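Local coordinates for protein AxyAgu115A (Amphibacillus xylanus NBRC 15112, PDB 6NPS) that probably removes glucuronic acid side groups from xylan as a family GH115 alpha-glucuronidase, acting in coordination with alpha-arabinofuranosidases, at residues V684-L689 and T769-V774; S717-W722 and E756-V761; F193-Y198 and G228-E233. The protein carries 3 engineered substitutions. All coordinates share one frame; numbering follows the deposited sequence.

Contact 1 (V684-L689 and T769-V774)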
loop_
_atom_site.group_PDB
_atom_site.type_symbol
_atom_site.label_atom_id
_atom_site.label_comp_id
_atom_site.label_asym_id
_atom_site.label_seq_id
_atom_site.Cartn_x
_atom_site.Cartn_y
_atom_site.Cartn_z
ATOM N N VAL A 684 -19.318 -8.801 -8.166
ATOM C CA VAL A 684 -18.870 -9.675 -9.244
ATOM C C VAL A 684 -18.947 -11.133 -8.792
ATOM O O VAL A 684 -18.380 -11.541 -7.770
ATOM C CB VAL A 684 -17.468 -9.288 -9.751
ATOM C CG1 VAL A 684 -16.354 -9.808 -8.868
ATOM C CG2 VAL A 684 -17.267 -9.814 -11.194
ATOM N N ASN A 685 -19.694 -11.925 -9.531
ATOM C CA ASN A 685 -19.822 -13.329 -9.193
ATOM C C ASN A 685 -19.655 -14.238 -10.419
ATOM O O ASN A 685 -19.969 -15.420 -10.336
ATOM C CB ASN A 685 -21.179 -13.543 -8.525
ATOM C CG ASN A 685 -22.304 -13.054 -9.400
ATOM O OD1 ASN A 685 -22.430 -13.491 -10.524
ATOM N ND2 ASN A 685 -23.108 -12.124 -8.906
ATOM N N THR A 686 -19.221 -13.706 -11.560
ATOM C CA THR A 686 -18.922 -14.506 -12.743
ATOM C C THR A 686 -17.475 -14.243 -13.126
ATOM O O THR A 686 -17.079 -13.085 -13.277
ATOM C CB THR A 686 -19.884 -14.183 -13.904
ATOM O OG1 THR A 686 -21.236 -14.405 -13.478
ATOM C CG2 THR A 686 -19.639 -15.093 -15.108
ATOM N N LEU A 687 -16.684 -15.307 -13.250
ATOM C CA LEU A 687 -15.247 -15.261 -13.508
ATOM C C LEU A 687 -14.884 -16.074 -14.752
ATOM O O LEU A 687 -15.345 -17.219 -14.910
ATOM C CB LEU A 687 -14.465 -15.816 -12.318
ATOM C CG LEU A 687 -14.703 -15.170 -10.946
ATOM C CD1 LEU A 687 -13.899 -15.941 -9.887
ATOM C CD2 LEU A 687 -14.354 -13.655 -10.903
ATOM N N PRO A 688 -14.056 -15.527 -15.643
ATOM C CA PRO A 688 -13.570 -16.318 -16.786
ATOM C C PRO A 688 -12.311 -17.121 -16.491
ATOM O O PRO A 688 -11.354 -16.644 -15.881
ATOM C CB PRO A 688 -13.275 -15.247 -17.847
ATOM C CG PRO A 688 -12.883 -14.031 -17.039
ATOM C CD PRO A 688 -13.788 -14.086 -15.803
ATOM N N LEU A 689 -12.297 -18.365 -16.959
ATOM C CA LEU A 689 -11.130 -19.221 -16.834
ATOM C C LEU A 689 -10.728 -19.555 -18.260
ATOM O O LEU A 689 -11.443 -20.301 -18.950
ATOM C CB LEU A 689 -11.460 -20.474 -16.030
ATOM C CG LEU A 689 -10.321 -21.444 -15.789
ATOM C CD1 LEU A 689 -10.616 -22.238 -14.527
ATOM C CD2 LEU A 689 -10.217 -22.375 -16.978
ATOM N N THR A 769 -20.008 -18.270 -10.608
ATOM C CA THR A 769 -20.016 -18.970 -11.886
ATOM C C THR A 769 -18.661 -18.784 -12.559
ATOM O O THR A 769 -18.137 -17.664 -12.614
ATOM C CB THR A 769 -21.164 -18.428 -12.724
ATOM O OG1 THR A 769 -22.350 -18.575 -11.941
ATOM C CG2 THR A 769 -21.331 -19.167 -14.020
ATOM N N ILE A 770 -18.050 -19.881 -12.985
ATOM C CA ILE A 770 -16.780 -19.831 -13.699
ATOM C C ILE A 770 -17.058 -20.164 -15.157
ATOM O O ILE A 770 -17.605 -21.241 -15.467
ATOM C CB ILE A 770 -15.759 -20.793 -13.080
ATOM C CG1 ILE A 770 -15.489 -20.395 -11.637
ATOM C CG2 ILE A 770 -14.469 -20.854 -13.915
ATOM C CD1 ILE A 770 -14.428 -21.231 -10.987
ATOM N N VAL A 771 -16.764 -19.222 -16.058
ATOM C CA VAL A 771 -17.059 -19.430 -17.474
ATOM C C VAL A 771 -15.831 -20.020 -18.138
ATOM O O VAL A 771 -14.725 -19.493 -17.989
ATOM C CB VAL A 771 -17.485 -18.133 -18.168
ATOM C CG1 VAL A 771 -17.789 -18.439 -19.669
ATOM C CG2 VAL A 771 -18.738 -17.571 -17.469
ATOM N N VAL A 772 -16.023 -21.121 -18.867
ATOM C CA VAL A 772 -14.897 -21.867 -19.419
ATOM C C VAL A 772 -15.054 -21.926 -20.934
ATOM O O VAL A 772 -15.670 -22.858 -21.463
ATOM C CB VAL A 772 -14.800 -23.266 -18.791
ATOM C CG1 VAL A 772 -13.531 -24.031 -19.290
ATOM C CG2 VAL A 772 -14.803 -23.159 -17.250
ATOM N N PRO A 773 -14.500 -20.968 -21.672
ATOM C CA PRO A 773 -14.506 -21.064 -23.135
ATOM C C PRO A 773 -13.350 -21.935 -23.616
ATOM O O PRO A 773 -12.274 -21.971 -23.022
ATOM C CB PRO A 773 -14.336 -19.602 -23.573
ATOM C CG PRO A 773 -13.453 -19.014 -22.476
ATOM C CD PRO A 773 -13.840 -19.729 -21.182
ATOM N N VAL A 774 -13.579 -22.643 -24.711
ATOM C CA VAL A 774 -12.635 -23.641 -25.194
ATOM C C VAL A 774 -12.391 -23.418 -26.679
ATOM O O VAL A 774 -13.339 -23.206 -27.435
ATOM C CB VAL A 774 -13.155 -25.084 -24.954
ATOM C CG1 VAL A 774 -12.158 -26.099 -25.545
ATOM C CG2 VAL A 774 -13.335 -25.345 -23.463
HETATM O O HOH W 1 -22.933 -16.408 -10.308
HETATM O O HOH W 2 -10.761 -21.972 -20.865
#

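Contact 2 (S717-W722 and E756-V761)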
loop_
_atom_site.group_PDB
_atom_site.type_symbol
_atom_site.label_atom_id
_atom_site.label_comp_id
_atom_site.label_asym_id
_atom_site.label_seq_id
_atom_site.Cartn_x
_atom_site.Cartn_y
_atom_site.Cartn_z
ATOM N N SER A 717 -20.709 -27.902 -9.553
ATOM C CA SER A 717 -21.311 -28.650 -10.646
ATOM C C SER A 717 -21.025 -27.939 -11.955
ATOM O O SER A 717 -20.671 -26.749 -11.976
ATOM C CB SER A 717 -22.827 -28.818 -10.456
ATOM O OG SER A 717 -23.442 -27.546 -10.477
ATOM N N THR A 718 -21.151 -28.677 -13.053
ATOM C CA THR A 718 -20.972 -28.096 -14.374
ATOM C C THR A 718 -22.222 -28.312 -15.211
ATOM O O THR A 718 -23.075 -29.153 -14.910
ATOM C CB THR A 718 -19.742 -28.660 -15.121
ATOM O OG1 THR A 718 -20.071 -29.936 -15.668
ATOM C CG2 THR A 718 -18.539 -28.799 -14.214
ATOM N N ASP A 719 -22.342 -27.527 -16.270
ATOM C CA ASP A 719 -23.548 -27.546 -17.080
ATOM C C ASP A 719 -23.333 -28.204 -18.438
ATOM O O ASP A 719 -24.141 -27.986 -19.339
ATOM C CB ASP A 719 -24.072 -26.124 -17.262
ATOM C CG ASP A 719 -23.198 -25.291 -18.202
ATOM O OD1 ASP A 719 -22.052 -25.704 -18.542
ATOM O OD2 ASP A 719 -23.684 -24.207 -18.602
ATOM N N GLN A 720 -22.230 -28.943 -18.619
ATOM C CA GLN A 720 -21.895 -29.640 -19.860
ATOM C C GLN A 720 -21.246 -30.975 -19.520
ATOM O O GLN A 720 -20.406 -31.048 -18.616
ATOM C CB GLN A 720 -20.904 -28.823 -20.725
ATOM C CG GLN A 720 -21.302 -27.367 -21.026
ATOM C CD GLN A 720 -22.260 -27.273 -22.195
ATOM O OE1 GLN A 720 -23.005 -28.205 -22.453
ATOM N NE2 GLN A 720 -22.253 -26.143 -22.898
ATOM N N ASP A 721 -21.564 -32.017 -20.309
ATOM C CA ASP A 721 -20.992 -33.339 -20.085
ATOM C C ASP A 721 -19.496 -33.394 -20.368
ATOM O O ASP A 721 -18.782 -34.158 -19.711
ATOM C CB ASP A 721 -21.736 -34.368 -20.935
ATOM C CG ASP A 721 -23.229 -34.380 -20.639
ATOM O OD1 ASP A 721 -24.040 -34.305 -21.589
ATOM O OD2 ASP A 721 -23.589 -34.427 -19.440
ATOM N N TRP A 722 -18.988 -32.592 -21.312
ATOM C CA TRP A 722 -17.539 -32.570 -21.565
ATOM C C TRP A 722 -16.702 -31.824 -20.513
ATOM O O TRP A 722 -15.455 -31.837 -20.618
ATOM C CB TRP A 722 -17.242 -31.943 -22.930
ATOM C CG TRP A 722 -17.918 -30.637 -23.167
ATOM C CD1 TRP A 722 -19.162 -30.448 -23.712
ATOM C CD2 TRP A 722 -17.402 -29.328 -22.884
ATOM N NE1 TRP A 722 -19.442 -29.094 -23.780
ATOM C CE2 TRP A 722 -18.376 -28.395 -23.287
ATOM C CE3 TRP A 722 -16.199 -28.850 -22.343
ATOM C CZ2 TRP A 722 -18.193 -27.005 -23.144
ATOM C CZ3 TRP A 722 -16.022 -27.477 -22.212
ATOM C CH2 TRP A 722 -17.018 -26.575 -22.614
ATOM N N GLU A 756 -18.409 -23.375 -25.057
ATOM C CA GLU A 756 -18.299 -22.674 -23.786
ATOM C C GLU A 756 -19.138 -23.380 -22.737
ATOM O O GLU A 756 -20.310 -23.691 -22.981
ATOM C CB GLU A 756 -18.737 -21.223 -23.938
ATOM C CG GLU A 756 -18.623 -20.415 -22.653
ATOM C CD GLU A 756 -19.135 -19.008 -22.836
ATOM O OE1 GLU A 756 -18.415 -18.214 -23.474
ATOM O OE2 GLU A 756 -20.260 -18.706 -22.368
ATOM N N GLY A 757 -18.533 -23.682 -21.587
ATOM C CA GLY A 757 -19.242 -24.316 -20.498
ATOM C C GLY A 757 -19.205 -23.432 -19.254
ATOM O O GLY A 757 -18.485 -22.418 -19.193
ATOM N N ARG A 758 -19.974 -23.830 -18.250
ATOM C CA ARG A 758 -19.974 -23.063 -17.009
ATOM C C ARG A 758 -19.884 -23.989 -15.811
ATOM O O ARG A 758 -20.556 -25.029 -15.755
ATOM C CB ARG A 758 -21.229 -22.183 -16.890
ATOM C CG ARG A 758 -21.284 -21.065 -17.919
ATOM C CD ARG A 758 -22.678 -20.449 -18.019
ATOM N NE ARG A 758 -22.655 -19.053 -17.606
ATOM C CZ ARG A 758 -22.291 -18.040 -18.389
ATOM N NH1 ARG A 758 -21.934 -18.256 -19.654
ATOM N NH2 ARG A 758 -22.290 -16.801 -17.900
ATOM N N ILE A 759 -19.043 -23.601 -14.859
ATOM C CA ILE A 759 -18.912 -24.272 -13.575
ATOM C C ILE A 759 -19.628 -23.421 -12.532
ATOM O O ILE A 759 -19.428 -22.198 -12.472
ATOM C CB ILE A 759 -17.424 -24.451 -13.200
ATOM C CG1 ILE A 759 -16.658 -25.213 -14.291
ATOM C CG2 ILE A 759 -17.276 -25.078 -11.789
ATOM C CD1 ILE A 759 -15.148 -25.023 -14.171
ATOM N N THR A 760 -20.440 -24.048 -11.696
ATOM C CA THR A 760 -21.117 -23.342 -10.620
ATOM C C THR A 760 -20.536 -23.775 -9.276
ATOM O O THR A 760 -20.468 -24.970 -8.980
ATOM C CB THR A 760 -22.614 -23.600 -10.672
ATOM O OG1 THR A 760 -23.163 -22.879 -11.783
ATOM C CG2 THR A 760 -23.274 -23.124 -9.359
ATOM N N VAL A 761 -20.093 -22.806 -8.473
ATOM C CA VAL A 761 -19.528 -23.075 -7.150
ATOM C C VAL A 761 -20.451 -22.434 -6.123
ATOM O O VAL A 761 -20.505 -21.199 -6.019
ATOM C CB VAL A 761 -18.115 -22.519 -6.984
ATOM C CG1 VAL A 761 -17.587 -22.904 -5.597
ATOM C CG2 VAL A 761 -17.205 -23.037 -8.089
HETATM O O HOH W 3 -23.055 -26.049 -7.816
HETATM O O HOH W 4 -22.790 -22.497 -20.975
#

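Contact 3 (F193-Y198 and G228-E233)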
loop_
_atom_site.group_PDB
_atom_site.type_symbol
_atom_site.label_atom_id
_atom_site.label_comp_id
_atom_site.label_asym_id
_atom_site.label_seq_id
_atom_site.Cartn_x
_atom_site.Cartn_y
_atom_site.Cartn_z
ATOM N N PHE A 193 45.938 -5.309 5.264
ATOM C CA PHE A 193 46.143 -5.404 3.818
ATOM C C PHE A 193 47.643 -5.431 3.497
ATOM O O PHE A 193 48.176 -4.578 2.778
ATOM C CB PHE A 193 45.446 -4.257 3.101
ATOM C CG PHE A 193 43.946 -4.183 3.351
ATOM C CD1 PHE A 193 43.441 -3.470 4.432
ATOM C CD2 PHE A 193 43.062 -4.795 2.478
ATOM C CE1 PHE A 193 42.067 -3.379 4.641
ATOM C CE2 PHE A 193 41.692 -4.718 2.686
ATOM C CZ PHE A 193 41.192 -4.008 3.770
ATOM N N ASN A 194 48.321 -6.439 4.050
ATOM C CA ASN A 194 49.773 -6.524 4.042
ATOM C C ASN A 194 50.236 -7.608 3.078
ATOM O O ASN A 194 49.441 -8.262 2.397
ATOM C CB ASN A 194 50.293 -6.799 5.455
ATOM C CG ASN A 194 49.654 -8.033 6.075
ATOM O OD1 ASN A 194 49.352 -9.006 5.362
ATOM N ND2 ASN A 194 49.431 -8.003 7.406
ATOM N N ALA A 195 51.556 -7.808 3.034
ATOM C CA ALA A 195 52.133 -8.733 2.060
ATOM C C ALA A 195 51.702 -10.165 2.311
ATOM O O ALA A 195 51.656 -10.971 1.376
ATOM C CB ALA A 195 53.658 -8.643 2.116
ATOM N N GLU A 196 51.441 -10.514 3.571
ATOM C CA GLU A 196 50.997 -11.869 3.894
ATOM C C GLU A 196 49.651 -12.155 3.250
ATOM O O GLU A 196 49.439 -13.220 2.648
ATOM C CB GLU A 196 50.911 -12.042 5.410
ATOM C CG GLU A 196 52.263 -12.261 6.122
ATOM C CD GLU A 196 53.379 -11.308 5.656
ATOM O OE1 GLU A 196 53.233 -10.070 5.794
ATOM O OE2 GLU A 196 54.406 -11.805 5.140
ATOM N N MET A 197 48.732 -11.203 3.356
ATOM C CA MET A 197 47.452 -11.342 2.689
ATOM C C MET A 197 47.615 -11.309 1.169
ATOM O O MET A 197 47.080 -12.177 0.467
ATOM C CB MET A 197 46.512 -10.248 3.189
ATOM C CG MET A 197 45.090 -10.371 2.653
ATOM S SD MET A 197 44.969 -9.437 1.121
ATOM C CE MET A 197 44.555 -7.815 1.768
ATOM N N TYR A 198 48.409 -10.355 0.642
ATOM C CA TYR A 198 48.454 -10.169 -0.805
ATOM C C TYR A 198 49.123 -11.328 -1.515
ATOM O O TYR A 198 48.884 -11.518 -2.709
ATOM C CB TYR A 198 49.172 -8.851 -1.191
ATOM C CG TYR A 198 48.139 -7.723 -1.320
ATOM C CD1 TYR A 198 47.211 -7.731 -2.362
ATOM C CD2 TYR A 198 48.083 -6.702 -0.396
ATOM C CE1 TYR A 198 46.239 -6.754 -2.478
ATOM C CE2 TYR A 198 47.130 -5.690 -0.495
ATOM C CZ TYR A 198 46.200 -5.731 -1.544
ATOM O OH TYR A 198 45.251 -4.753 -1.672
ATOM N N GLY A 228 55.313 -0.846 4.911
ATOM C CA GLY A 228 56.151 -0.173 3.933
ATOM C C GLY A 228 55.833 -0.644 2.523
ATOM O O GLY A 228 54.678 -0.904 2.167
ATOM N N LEU A 229 56.882 -0.803 1.721
ATOM C CA LEU A 229 56.776 -1.191 0.324
ATOM C C LEU A 229 56.680 -2.690 0.101
ATOM O O LEU A 229 56.791 -3.119 -1.045
ATOM C CB LEU A 229 58.020 -0.691 -0.443
ATOM C CG LEU A 229 58.048 0.809 -0.601
ATOM C CD1 LEU A 229 59.513 1.168 -0.936
ATOM C CD2 LEU A 229 57.086 1.271 -1.685
ATOM N N ALA A 230 56.498 -3.508 1.138
ATOM C CA ALA A 230 56.525 -4.959 0.915
ATOM C C ALA A 230 55.438 -5.462 -0.049
ATOM O O ALA A 230 55.654 -6.478 -0.726
ATOM C CB ALA A 230 56.449 -5.698 2.254
ATOM N N ASN A 231 54.267 -4.808 -0.151
ATOM C CA ASN A 231 53.275 -5.292 -1.125
ATOM C C ASN A 231 53.774 -5.062 -2.558
ATOM O O ASN A 231 53.673 -5.940 -3.440
ATOM C CB ASN A 231 51.912 -4.581 -0.959
ATOM C CG ASN A 231 51.214 -4.884 0.345
ATOM O OD1 ASN A 231 51.380 -5.954 0.927
ATOM N ND2 ASN A 231 50.406 -3.924 0.819
ATOM N N VAL A 232 54.253 -3.849 -2.816
ATOM C CA VAL A 232 54.794 -3.472 -4.112
ATOM C C VAL A 232 55.968 -4.375 -4.472
ATOM O O VAL A 232 56.089 -4.850 -5.616
ATOM C CB VAL A 232 55.226 -1.999 -4.052
ATOM C CG1 VAL A 232 55.897 -1.587 -5.327
ATOM C CG2 VAL A 232 54.032 -1.145 -3.785
ATOM N N GLU A 233 56.865 -4.598 -3.514
ATOM C CA GLU A 233 58.045 -5.401 -3.821
ATOM C C GLU A 233 57.632 -6.827 -4.175
ATOM O O GLU A 233 58.146 -7.394 -5.142
ATOM C CB GLU A 233 59.026 -5.379 -2.651
ATOM C CG GLU A 233 59.629 -4.021 -2.366
ATOM C CD GLU A 233 60.286 -3.918 -0.972
ATOM O OE1 GLU A 233 61.061 -2.965 -0.745
ATOM O OE2 GLU A 233 60.024 -4.773 -0.096
#

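Contact 1 (V684-L689 and T769-V774)
Leu689 and Ile770 make the buried, apolar side of this parallel strand pair. Leu689 CB sits 3.7 Å from Ile770 CG2, the two side chains crossing obliquely; chi1 -61° puts CG1 of Ile770 anti to the carbonyl carbon and so turns CG2 anti to the backbone N. Leu687 shares this face, which strands 666-670 and 700-706 close. The other face, with Thr686, Thr769, Pro688 and Val771, is partly exposed, although its one methyl contact is the shorter: Thr686 CG2 meets Val771 CG2 at 3.5 Å, while the two threonines lie side by side. Water 1 joins Thr769 OG1 to Asn685 OD1, and the ND2 of Asn685 is held by Ser680 O. Between the faces runs an unbroken parallel ladder: Thr769 N to Asn685 O, Leu687 N to Thr769 O, Val771 N to Leu687 O, the shortest at 2.7 Å, and Leu689 N to Val771 O. Where it stops, water 2 bridges Leu689 O and Pro773 O, since proline offers no N-H. The chemistry thus divides the work: nearly straight backbone bonds fix the register of the outermost strand 686-688, and aliphatic side chains seal its inner face on the facing sheet, as in a beta-sandwich.

Contact 2 (S717-W722 and E756-V761)
The strand 712-718 runs antiparallel to the strand 754-763, and the pairing ends within these segments. Ser717 and Thr760 form a hydrogen-bonded pair, Ser717 N reaching Thr760 O and Thr760 N returning to Ser717 O at 2.7 Å, a nearly straight bond of 174°. Thr718 and Ile759 follow as a non-hydrogen-bonded pair with CA atoms 4.4 Å apart. Beyond it the backbones diverge, and Asp719 N still donates to Arg758 O, less straight at 140°.

From there side chains carry on the ladder. The carboxylate of Asp719 turns back, CG between its own N and carbonyl carbon (chi1 72°), so that OD1 takes Arg758 N at 2.8 Å from above the carboxylate plane. OD2 comes 3.6 Å from Arg758 CB, the two side chains crossing obliquely, while the guanidinium leads off to a salt bridge with Glu756, NH1 to OE2 3.2 Å. One residue on, Gln720 bends at its second torsion and sends NE2 to Glu756 O (3.1 Å), the donor above the carbonyl plane. Its CB covers one face of the Trp722 indole toward the rim. Trp722 CH2 comes within 3.4 Å of Gly757 N, and a CB on that glycine would crowd both Trp722 and Gln720. On the inner face the side chains of Thr718 and Ile759 lie side by side, CG2 against CG1, with Leu723 and Cys725 packed on Ile759.

A chain that leaves one sheet after Thr718 and joins the facing sheet at Leu723 makes a beta-arch, the kind of crossing found at the rim of a beta-sandwich.

Contact 3 (F193-Y198 and G228-E233)
The first turns of the helices 195-207 and 230-238 lie against each other, their closest CA atoms being those of Ala195 and Asn231, 4.8 Å apart. Asn231 does most of the joining. Its CG stands anti to its own carbonyl carbon (chi1 -66°), which aims the amide at the other helix start. ND2 donates to Phe193 O at 3.0 Å, in the carbonyl plane, and also to Phe222 O, so two acceptors fix the amide's rotation. OD1 then rests 2.8 Å from Ala195 N, at an angle too poor for a hydrogen bond, and 3.6 Å from Tyr198 CD2. The Tyr198 ring crosses the amide with planes 66° apart, its OH tied to Ala216 N. Beside this the methyls of Ala195 and Ala230 touch, CB to CB 4.1 Å. Asn194 is the N-cap of helix 195-207: OD1 takes Met197 N at 3.0 Å, and ND2 is held by Phe190 O. An alanine in place of Asn231 would remove both hydrogen bonds of the side-chain amide and would probably loosen the hold on the Phe193 and Phe222 backbones. The positive end of the helix 195-207 dipole probably favours the orientation of OD1, and a single buried amide ties helix 230-238 to the backbone leading into helix 195-207.

Overall arrangement
Contacts 1 and 2 share one mixed sheet, with centres 10 Å apart. The strands 754-763 and 766-775 form a hairpin in the middle of it, probably hydrogen-bonded through Ile770 N and Ile759 O (2.7 Å) and through Val772 N and Gly757 O (2.8 Å). The strand 686-688 borders that hairpin on one side and the strand 712-718 on the other. Contact 3 belongs elsewhere, to helices following the first two strands of the eight-stranded TIM barrel of the GH115 family, where such enzymes usually carry the active site. It lies on the opposite side of the chain's centre, its own centre about 72 Å from that of contact 1 and about 78 Å from that of contact 2.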